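Local coordinates for protein Dye type peroxidase A (Streptomyces lividans 1326, PDB 6GZW) that binds haem as a dye-decolourising (DyP-type) peroxidase and probably uses hydrogen peroxide to oxidise dyes and related substrates, at residues S54-R59 and R143-D148; V128-D133 and F139-A144. All blocks are in the same frame, centred on the assembly; numbering follows the deposited sequence.

Contact 1. Residues S54-R59 and R143-D148; sequences SDTARR and RAIQRD
Two acceptors meet Thr56 OG1: Asp148 OD2, at 2.7 Å, and the backbone carbonyl of Arg52, one turn back in its own helix. The two probably share or compete for its single proton. The bond to Asp148 uses the syn lone pair of OD2, the one turned toward OD1, and the side chains reach out toward each other from their helices. At Thr56, chi1 of -65° sets OG1 beside the backbone N and carries CG2 to the position anti to it, where CG2 packs on Ala144 CB at 3.8 Å and on Ile145 CD1 at 4.0 Å. This is an antiparallel pairing of helices 43-61 and 135-149 within the N-terminal ferredoxin-like half of the DyP fold; the short segments run at 164° with axes 10.0 Å apart. Replacing Thr56 by an alanine removes OG1 and CG2, which is likely to leave Asp148 OD2 without its hydroxyl mate and to open a gap beside Ala144 and Ile145. Along 54-59, Asp55 holds two arginines: Arg59 NE lies 2.9 Å from Asp55 OD2, nearly straight at 175°, while Arg58 NH2 reaches Asp55 OD1 at 3.2 Å. Arg58 NH2 also sits over the centre of the Arg59 guanidinium, so the shared carboxylate probably offsets the two close positive charges. On the other helix, Arg143 and Arg147 form salt bridges with acidic residues of the second subunit.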
loop_
_atom_site.group_PDB
_atom_site.type_symbol
_atom_site.label_atom_id
_atom_site.label_comp_id
_atom_site.label_asym_id
_atom_site.label_seq_id
_atom_site.Cartn_x
_atom_site.Cartn_y
_atom_site.Cartn_z
ATOM N N SER A 54 -17.686 -2.445 16.966
ATOM C CA SER A 54 -18.421 -1.194 16.742
ATOM C C SER A 54 -17.879 -0.043 17.573
ATOM O O SER A 54 -17.757 1.055 17.095
ATOM C CB SER A 54 -19.918 -1.384 17.009
ATOM O OG SER A 54 -20.501 -2.379 16.173
ATOM N N ASP A 55 -17.524 -0.297 18.840
ATOM C CA ASP A 55 -16.920 0.722 19.679
ATOM C C ASP A 55 -15.538 1.168 19.162
ATOM O O ASP A 55 -15.226 2.351 19.127
ATOM C CB ASP A 55 -16.831 0.191 21.117
ATOM C CG ASP A 55 -16.290 1.234 22.101
ATOM O OD1 ASP A 55 -16.991 2.225 22.352
ATOM O OD2 ASP A 55 -15.167 1.053 22.610
ATOM N N THR A 56 -14.737 0.209 18.702
ATOM C CA THR A 56 -13.445 0.492 18.067
ATOM C C THR A 56 -13.660 1.337 16.803
ATOM O O THR A 56 -12.997 2.345 16.630
ATOM C CB THR A 56 -12.684 -0.825 17.785
ATOM O OG1 THR A 56 -12.384 -1.427 19.045
ATOM C CG2 THR A 56 -11.378 -0.622 16.975
ATOM N N ALA A 57 -14.585 0.936 15.946
ATOM C CA ALA A 57 -14.850 1.711 14.751
ATOM C C ALA A 57 -15.269 3.155 15.070
ATOM O O ALA A 57 -14.768 4.100 14.470
ATOM C CB ALA A 57 -15.923 1.048 13.911
ATOM N N ARG A 58 -16.208 3.314 16.016
ATOM C CA ARG A 58 -16.691 4.624 16.421
ATOM C C ARG A 58 -15.552 5.529 16.862
ATOM O O ARG A 58 -15.402 6.653 16.377
ATOM C CB ARG A 58 -17.738 4.490 17.531
ATOM C CG ARG A 58 -18.553 5.754 17.810
ATOM C CD ARG A 58 -18.028 6.597 18.954
ATOM N NE ARG A 58 -17.807 5.814 20.172
ATOM C CZ ARG A 58 -17.083 6.222 21.207
ATOM N NH1 ARG A 58 -16.509 7.429 21.210
ATOM N NH2 ARG A 58 -16.904 5.402 22.224
ATOM N N ARG A 59 -14.690 5.032 17.760
ATOM C CA ARG A 59 -13.582 5.850 18.230
ATOM C C ARG A 59 -12.630 6.195 17.118
ATOM O O ARG A 59 -12.261 7.375 16.931
ATOM C CB ARG A 59 -12.791 5.129 19.325
ATOM C CG ARG A 59 -13.527 4.925 20.649
ATOM C CD ARG A 59 -12.828 3.916 21.578
ATOM N NE ARG A 59 -13.701 3.529 22.688
ATOM C CZ ARG A 59 -13.914 4.254 23.795
ATOM N NH1 ARG A 59 -13.279 5.400 24.032
ATOM N NH2 ARG A 59 -14.795 3.812 24.690
ATOM N N ARG A 143 -5.274 -3.438 12.573
ATOM C CA ARG A 143 -4.691 -4.112 13.709
ATOM C C ARG A 143 -5.628 -4.091 14.915
ATOM O O ARG A 143 -5.764 -5.090 15.637
ATOM C CB ARG A 143 -3.344 -3.453 14.024
ATOM C CG ARG A 143 -2.544 -4.082 15.169
ATOM C CD ARG A 143 -2.296 -5.576 14.996
ATOM N NE ARG A 143 -1.433 -6.111 16.053
ATOM C CZ ARG A 143 -1.072 -7.389 16.198
ATOM N NH1 ARG A 143 -1.499 -8.339 15.388
ATOM N NH2 ARG A 143 -0.253 -7.715 17.195
ATOM N N ALA A 144 -6.317 -2.965 15.131
ATOM C CA ALA A 144 -7.234 -2.872 16.272
ATOM C C ALA A 144 -8.433 -3.794 16.111
ATOM O O ALA A 144 -8.825 -4.496 17.064
ATOM C CB ALA A 144 -7.651 -1.443 16.484
ATOM N N ILE A 145 -9.001 -3.822 14.909
ATOM C CA ILE A 145 -10.108 -4.728 14.619
ATOM C C ILE A 145 -9.641 -6.174 14.758
ATOM O O ILE A 145 -10.294 -7.002 15.406
ATOM C CB ILE A 145 -10.675 -4.403 13.225
ATOM C CG1 ILE A 145 -11.396 -3.033 13.255
ATOM C CG2 ILE A 145 -11.532 -5.523 12.646
ATOM C CD1 ILE A 145 -12.673 -2.997 14.077
ATOM N N GLN A 146 -8.480 -6.499 14.191
ATOM C CA GLN A 146 -7.995 -7.866 14.285
ATOM C C GLN A 146 -7.707 -8.322 15.717
ATOM O O GLN A 146 -8.022 -9.456 16.065
ATOM C CB GLN A 146 -6.786 -8.070 13.373
ATOM C CG GLN A 146 -6.096 -9.433 13.482
ATOM C CD GLN A 146 -4.801 -9.352 14.265
ATOM O OE1 GLN A 146 -4.140 -8.309 14.284
ATOM N NE2 GLN A 146 -4.435 -10.440 14.921
ATOM N N ARG A 147 -7.140 -7.437 16.525
ATOM C CA ARG A 147 -6.888 -7.710 17.940
ATOM C C ARG A 147 -8.159 -7.776 18.799
ATOM O O ARG A 147 -8.178 -8.493 19.819
ATOM C CB ARG A 147 -5.903 -6.685 18.502
ATOM C CG ARG A 147 -4.505 -6.836 17.953
ATOM C CD ARG A 147 -3.740 -7.914 18.677
ATOM N NE ARG A 147 -3.251 -7.448 19.967
ATOM C CZ ARG A 147 -2.575 -8.205 20.826
ATOM N NH1 ARG A 147 -2.313 -9.485 20.542
ATOM N NH2 ARG A 147 -2.148 -7.690 21.981
ATOM N N ASP A 148 -9.222 -7.063 18.409
ATOM C CA ASP A 148 -10.542 -7.242 19.058
ATOM C C ASP A 148 -11.119 -8.639 18.884
ATOM O O ASP A 148 -11.914 -9.099 19.732
ATOM C CB ASP A 148 -11.597 -6.299 18.490
ATOM C CG ASP A 148 -11.520 -4.899 19.026
ATOM O OD1 ASP A 148 -10.866 -4.633 20.050
ATOM O OD2 ASP A 148 -12.172 -4.036 18.404
#

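Contact 2. Residues V128-D133 and F139-A144; sequences VQIGAD and FHALRA
A helix laid against the sheet from which the chain has just emerged, as in the ferredoxin-like halves of DyP-type peroxidases, defines this contact: strand 126-132 passes through a tight connection into helix 135-149, which folds back over it. Across the two segments the strand's part is carried by Ile130, whose side chain leaves the strand toward the helix and divides between two residues. Its chi1 of -67° places CG2 anti to the backbone N and CG1 beside it, sending the two branches to separate points. CG2 meets Ala141 CB, methyl to methyl, at 3.9 Å. CD1, at the end of the longer branch, presses on the helix backbone itself: Ile130 CD1 lies 3.4 Å from Leu142 CA, closer than two carbons normally pack, and 3.8 Å from the carbonyl carbon of Ala141. The Leu142 side chain takes part through CB, 4.0 Å from Ile130 CD1. With no hydrogen bond across the segments and all three residues buried, the contact rests on these carbon-carbon approaches. The strand is hydrogen-bonded through its backbone to strands 29-37 and 83-89; Leu142 also touches His31 of the former, while Ala141 meets Leu60 of helix 43-61.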
loop_
_atom_site.group_PDB
_atom_site.type_symbol
_atom_site.label_atom_id
_atom_site.label_comp_id
_atom_site.label_asym_id
_atom_site.label_seq_id
_atom_site.Cartn_x
_atom_site.Cartn_y
_atom_site.Cartn_z
ATOM N N VAL A 128 -14.748 -7.602 7.326
ATOM C CA VAL A 128 -14.576 -6.201 7.663
ATOM C C VAL A 128 -13.837 -5.502 6.542
ATOM O O VAL A 128 -12.830 -6.037 6.032
ATOM C CB VAL A 128 -13.769 -6.016 8.978
ATOM C CG1 VAL A 128 -13.784 -4.547 9.382
ATOM C CG2 VAL A 128 -14.339 -6.901 10.069
ATOM N N GLN A 129 -14.337 -4.318 6.167
ATOM C CA GLN A 129 -13.673 -3.447 5.198
ATOM C C GLN A 129 -13.160 -2.213 5.908
ATOM O O GLN A 129 -13.917 -1.466 6.536
ATOM C CB GLN A 129 -14.653 -3.037 4.095
ATOM C CG GLN A 129 -14.112 -2.019 3.084
ATOM C CD GLN A 129 -15.191 -1.564 2.134
ATOM O OE1 GLN A 129 -16.151 -0.882 2.542
ATOM N NE2 GLN A 129 -15.066 -1.942 0.879
ATOM N N ILE A 130 -11.853 -1.978 5.788
ATOM C CA ILE A 130 -11.234 -0.803 6.355
ATOM C C ILE A 130 -10.650 0.029 5.221
ATOM O O ILE A 130 -9.963 -0.514 4.356
ATOM C CB ILE A 130 -10.128 -1.211 7.332
ATOM C CG1 ILE A 130 -10.804 -1.906 8.515
ATOM C CG2 ILE A 130 -9.311 0.008 7.788
ATOM C CD1 ILE A 130 -9.879 -2.692 9.350
ATOM N N GLY A 131 -10.922 1.327 5.231
ATOM C CA GLY A 131 -10.323 2.271 4.308
ATOM C C GLY A 131 -10.049 3.630 4.900
ATOM O O GLY A 131 -10.736 4.059 5.830
ATOM N N ALA A 132 -8.994 4.276 4.408
ATOM C CA ALA A 132 -8.628 5.617 4.800
ATOM C C ALA A 132 -7.670 6.194 3.796
ATOM O O ALA A 132 -7.109 5.463 2.965
ATOM C CB ALA A 132 -7.987 5.618 6.205
ATOM N N ASP A 133 -7.442 7.487 3.889
ATOM C CA ASP A 133 -6.475 8.147 3.004
ATOM C C ASP A 133 -5.053 8.217 3.556
ATOM O O ASP A 133 -4.171 8.723 2.859
ATOM C CB ASP A 133 -7.003 9.539 2.670
ATOM C CG ASP A 133 -8.166 9.502 1.693
ATOM O OD1 ASP A 133 -8.128 8.705 0.710
ATOM O OD2 ASP A 133 -9.109 10.291 1.880
ATOM N N PHE A 139 -3.726 1.095 8.841
ATOM C CA PHE A 139 -3.101 -0.062 9.488
ATOM C C PHE A 139 -3.514 -0.166 10.963
ATOM O O PHE A 139 -3.884 -1.227 11.469
ATOM C CB PHE A 139 -1.593 -0.030 9.414
ATOM C CG PHE A 139 -0.975 -1.245 10.036
ATOM C CD1 PHE A 139 -0.924 -2.439 9.339
ATOM C CD2 PHE A 139 -0.574 -1.238 11.374
ATOM C CE1 PHE A 139 -0.464 -3.609 9.937
ATOM C CE2 PHE A 139 -0.116 -2.398 11.971
ATOM C CZ PHE A 139 -0.025 -3.579 11.264
ATOM N N HIS A 140 -3.478 0.970 11.628
ATOM C CA HIS A 140 -3.873 1.034 13.037
ATOM C C HIS A 140 -5.294 0.492 13.215
ATOM O O HIS A 140 -5.543 -0.265 14.140
ATOM C CB HIS A 140 -3.770 2.473 13.525
ATOM C CG HIS A 140 -4.357 2.741 14.875
ATOM N ND1 HIS A 140 -5.580 3.359 15.047
ATOM C CD2 HIS A 140 -3.850 2.561 16.116
ATOM C CE1 HIS A 140 -5.814 3.496 16.346
ATOM N NE2 HIS A 140 -4.779 3.020 17.014
ATOM N N ALA A 141 -6.218 0.841 12.310
ATOM C CA ALA A 141 -7.566 0.290 12.370
ATOM C C ALA A 141 -7.634 -1.214 12.075
ATOM O O ALA A 141 -8.307 -1.978 12.772
ATOM C CB ALA A 141 -8.478 1.060 11.448
ATOM N N LEU A 142 -6.919 -1.672 11.052
ATOM C CA LEU A 142 -6.841 -3.119 10.783
ATOM C C LEU A 142 -6.357 -3.901 11.996
ATOM O O LEU A 142 -6.943 -4.907 12.395
ATOM C CB LEU A 142 -5.900 -3.399 9.606
ATOM C CG LEU A 142 -5.571 -4.874 9.318
ATOM C CD1 LEU A 142 -6.798 -5.709 8.975
ATOM C CD2 LEU A 142 -4.514 -4.976 8.244
ATOM N N ARG A 143 -5.274 -3.438 12.573
ATOM C CA ARG A 143 -4.691 -4.112 13.709
ATOM C C ARG A 143 -5.628 -4.091 14.915
ATOM O O ARG A 143 -5.764 -5.090 15.637
ATOM C CB ARG A 143 -3.344 -3.453 14.024
ATOM C CG ARG A 143 -2.544 -4.082 15.169
ATOM C CD ARG A 143 -2.296 -5.576 14.996
ATOM N NE ARG A 143 -1.433 -6.111 16.053
ATOM C CZ ARG A 143 -1.072 -7.389 16.198
ATOM N NH1 ARG A 143 -1.499 -8.339 15.388
ATOM N NH2 ARG A 143 -0.253 -7.715 17.195
ATOM N N ALA A 144 -6.317 -2.965 15.131
ATOM C CA ALA A 144 -7.234 -2.872 16.272
ATOM C C ALA A 144 -8.433 -3.794 16.111
ATOM O O ALA A 144 -8.825 -4.496 17.064
ATOM C CB ALA A 144 -7.651 -1.443 16.484
#

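In the fold
Contacts 1 and 2 lie about 9 Å apart, centre to centre, and share helix 135-149, with Arg143 and Ala144 common to both. Along the chain, helix 43-61 comes first, then strand 126-132, then the shared helix; this helix meets the sheet in contact 2 and helix 43-61 in contact 1. Ile145 joins the two directly: its CG2 packs on Val128 CG2 at 4.1 Å and its CG1 on Ile130 CD1 at 4.2 Å. All four segments belong to the N-terminal Dyp-type peroxidase family region, whereas the haem pocket residues begin at 177. In both contacts the reach to the second subunit comes chiefly from helix 135-149, through Arg143 among others, which places that helix at the dimer interface.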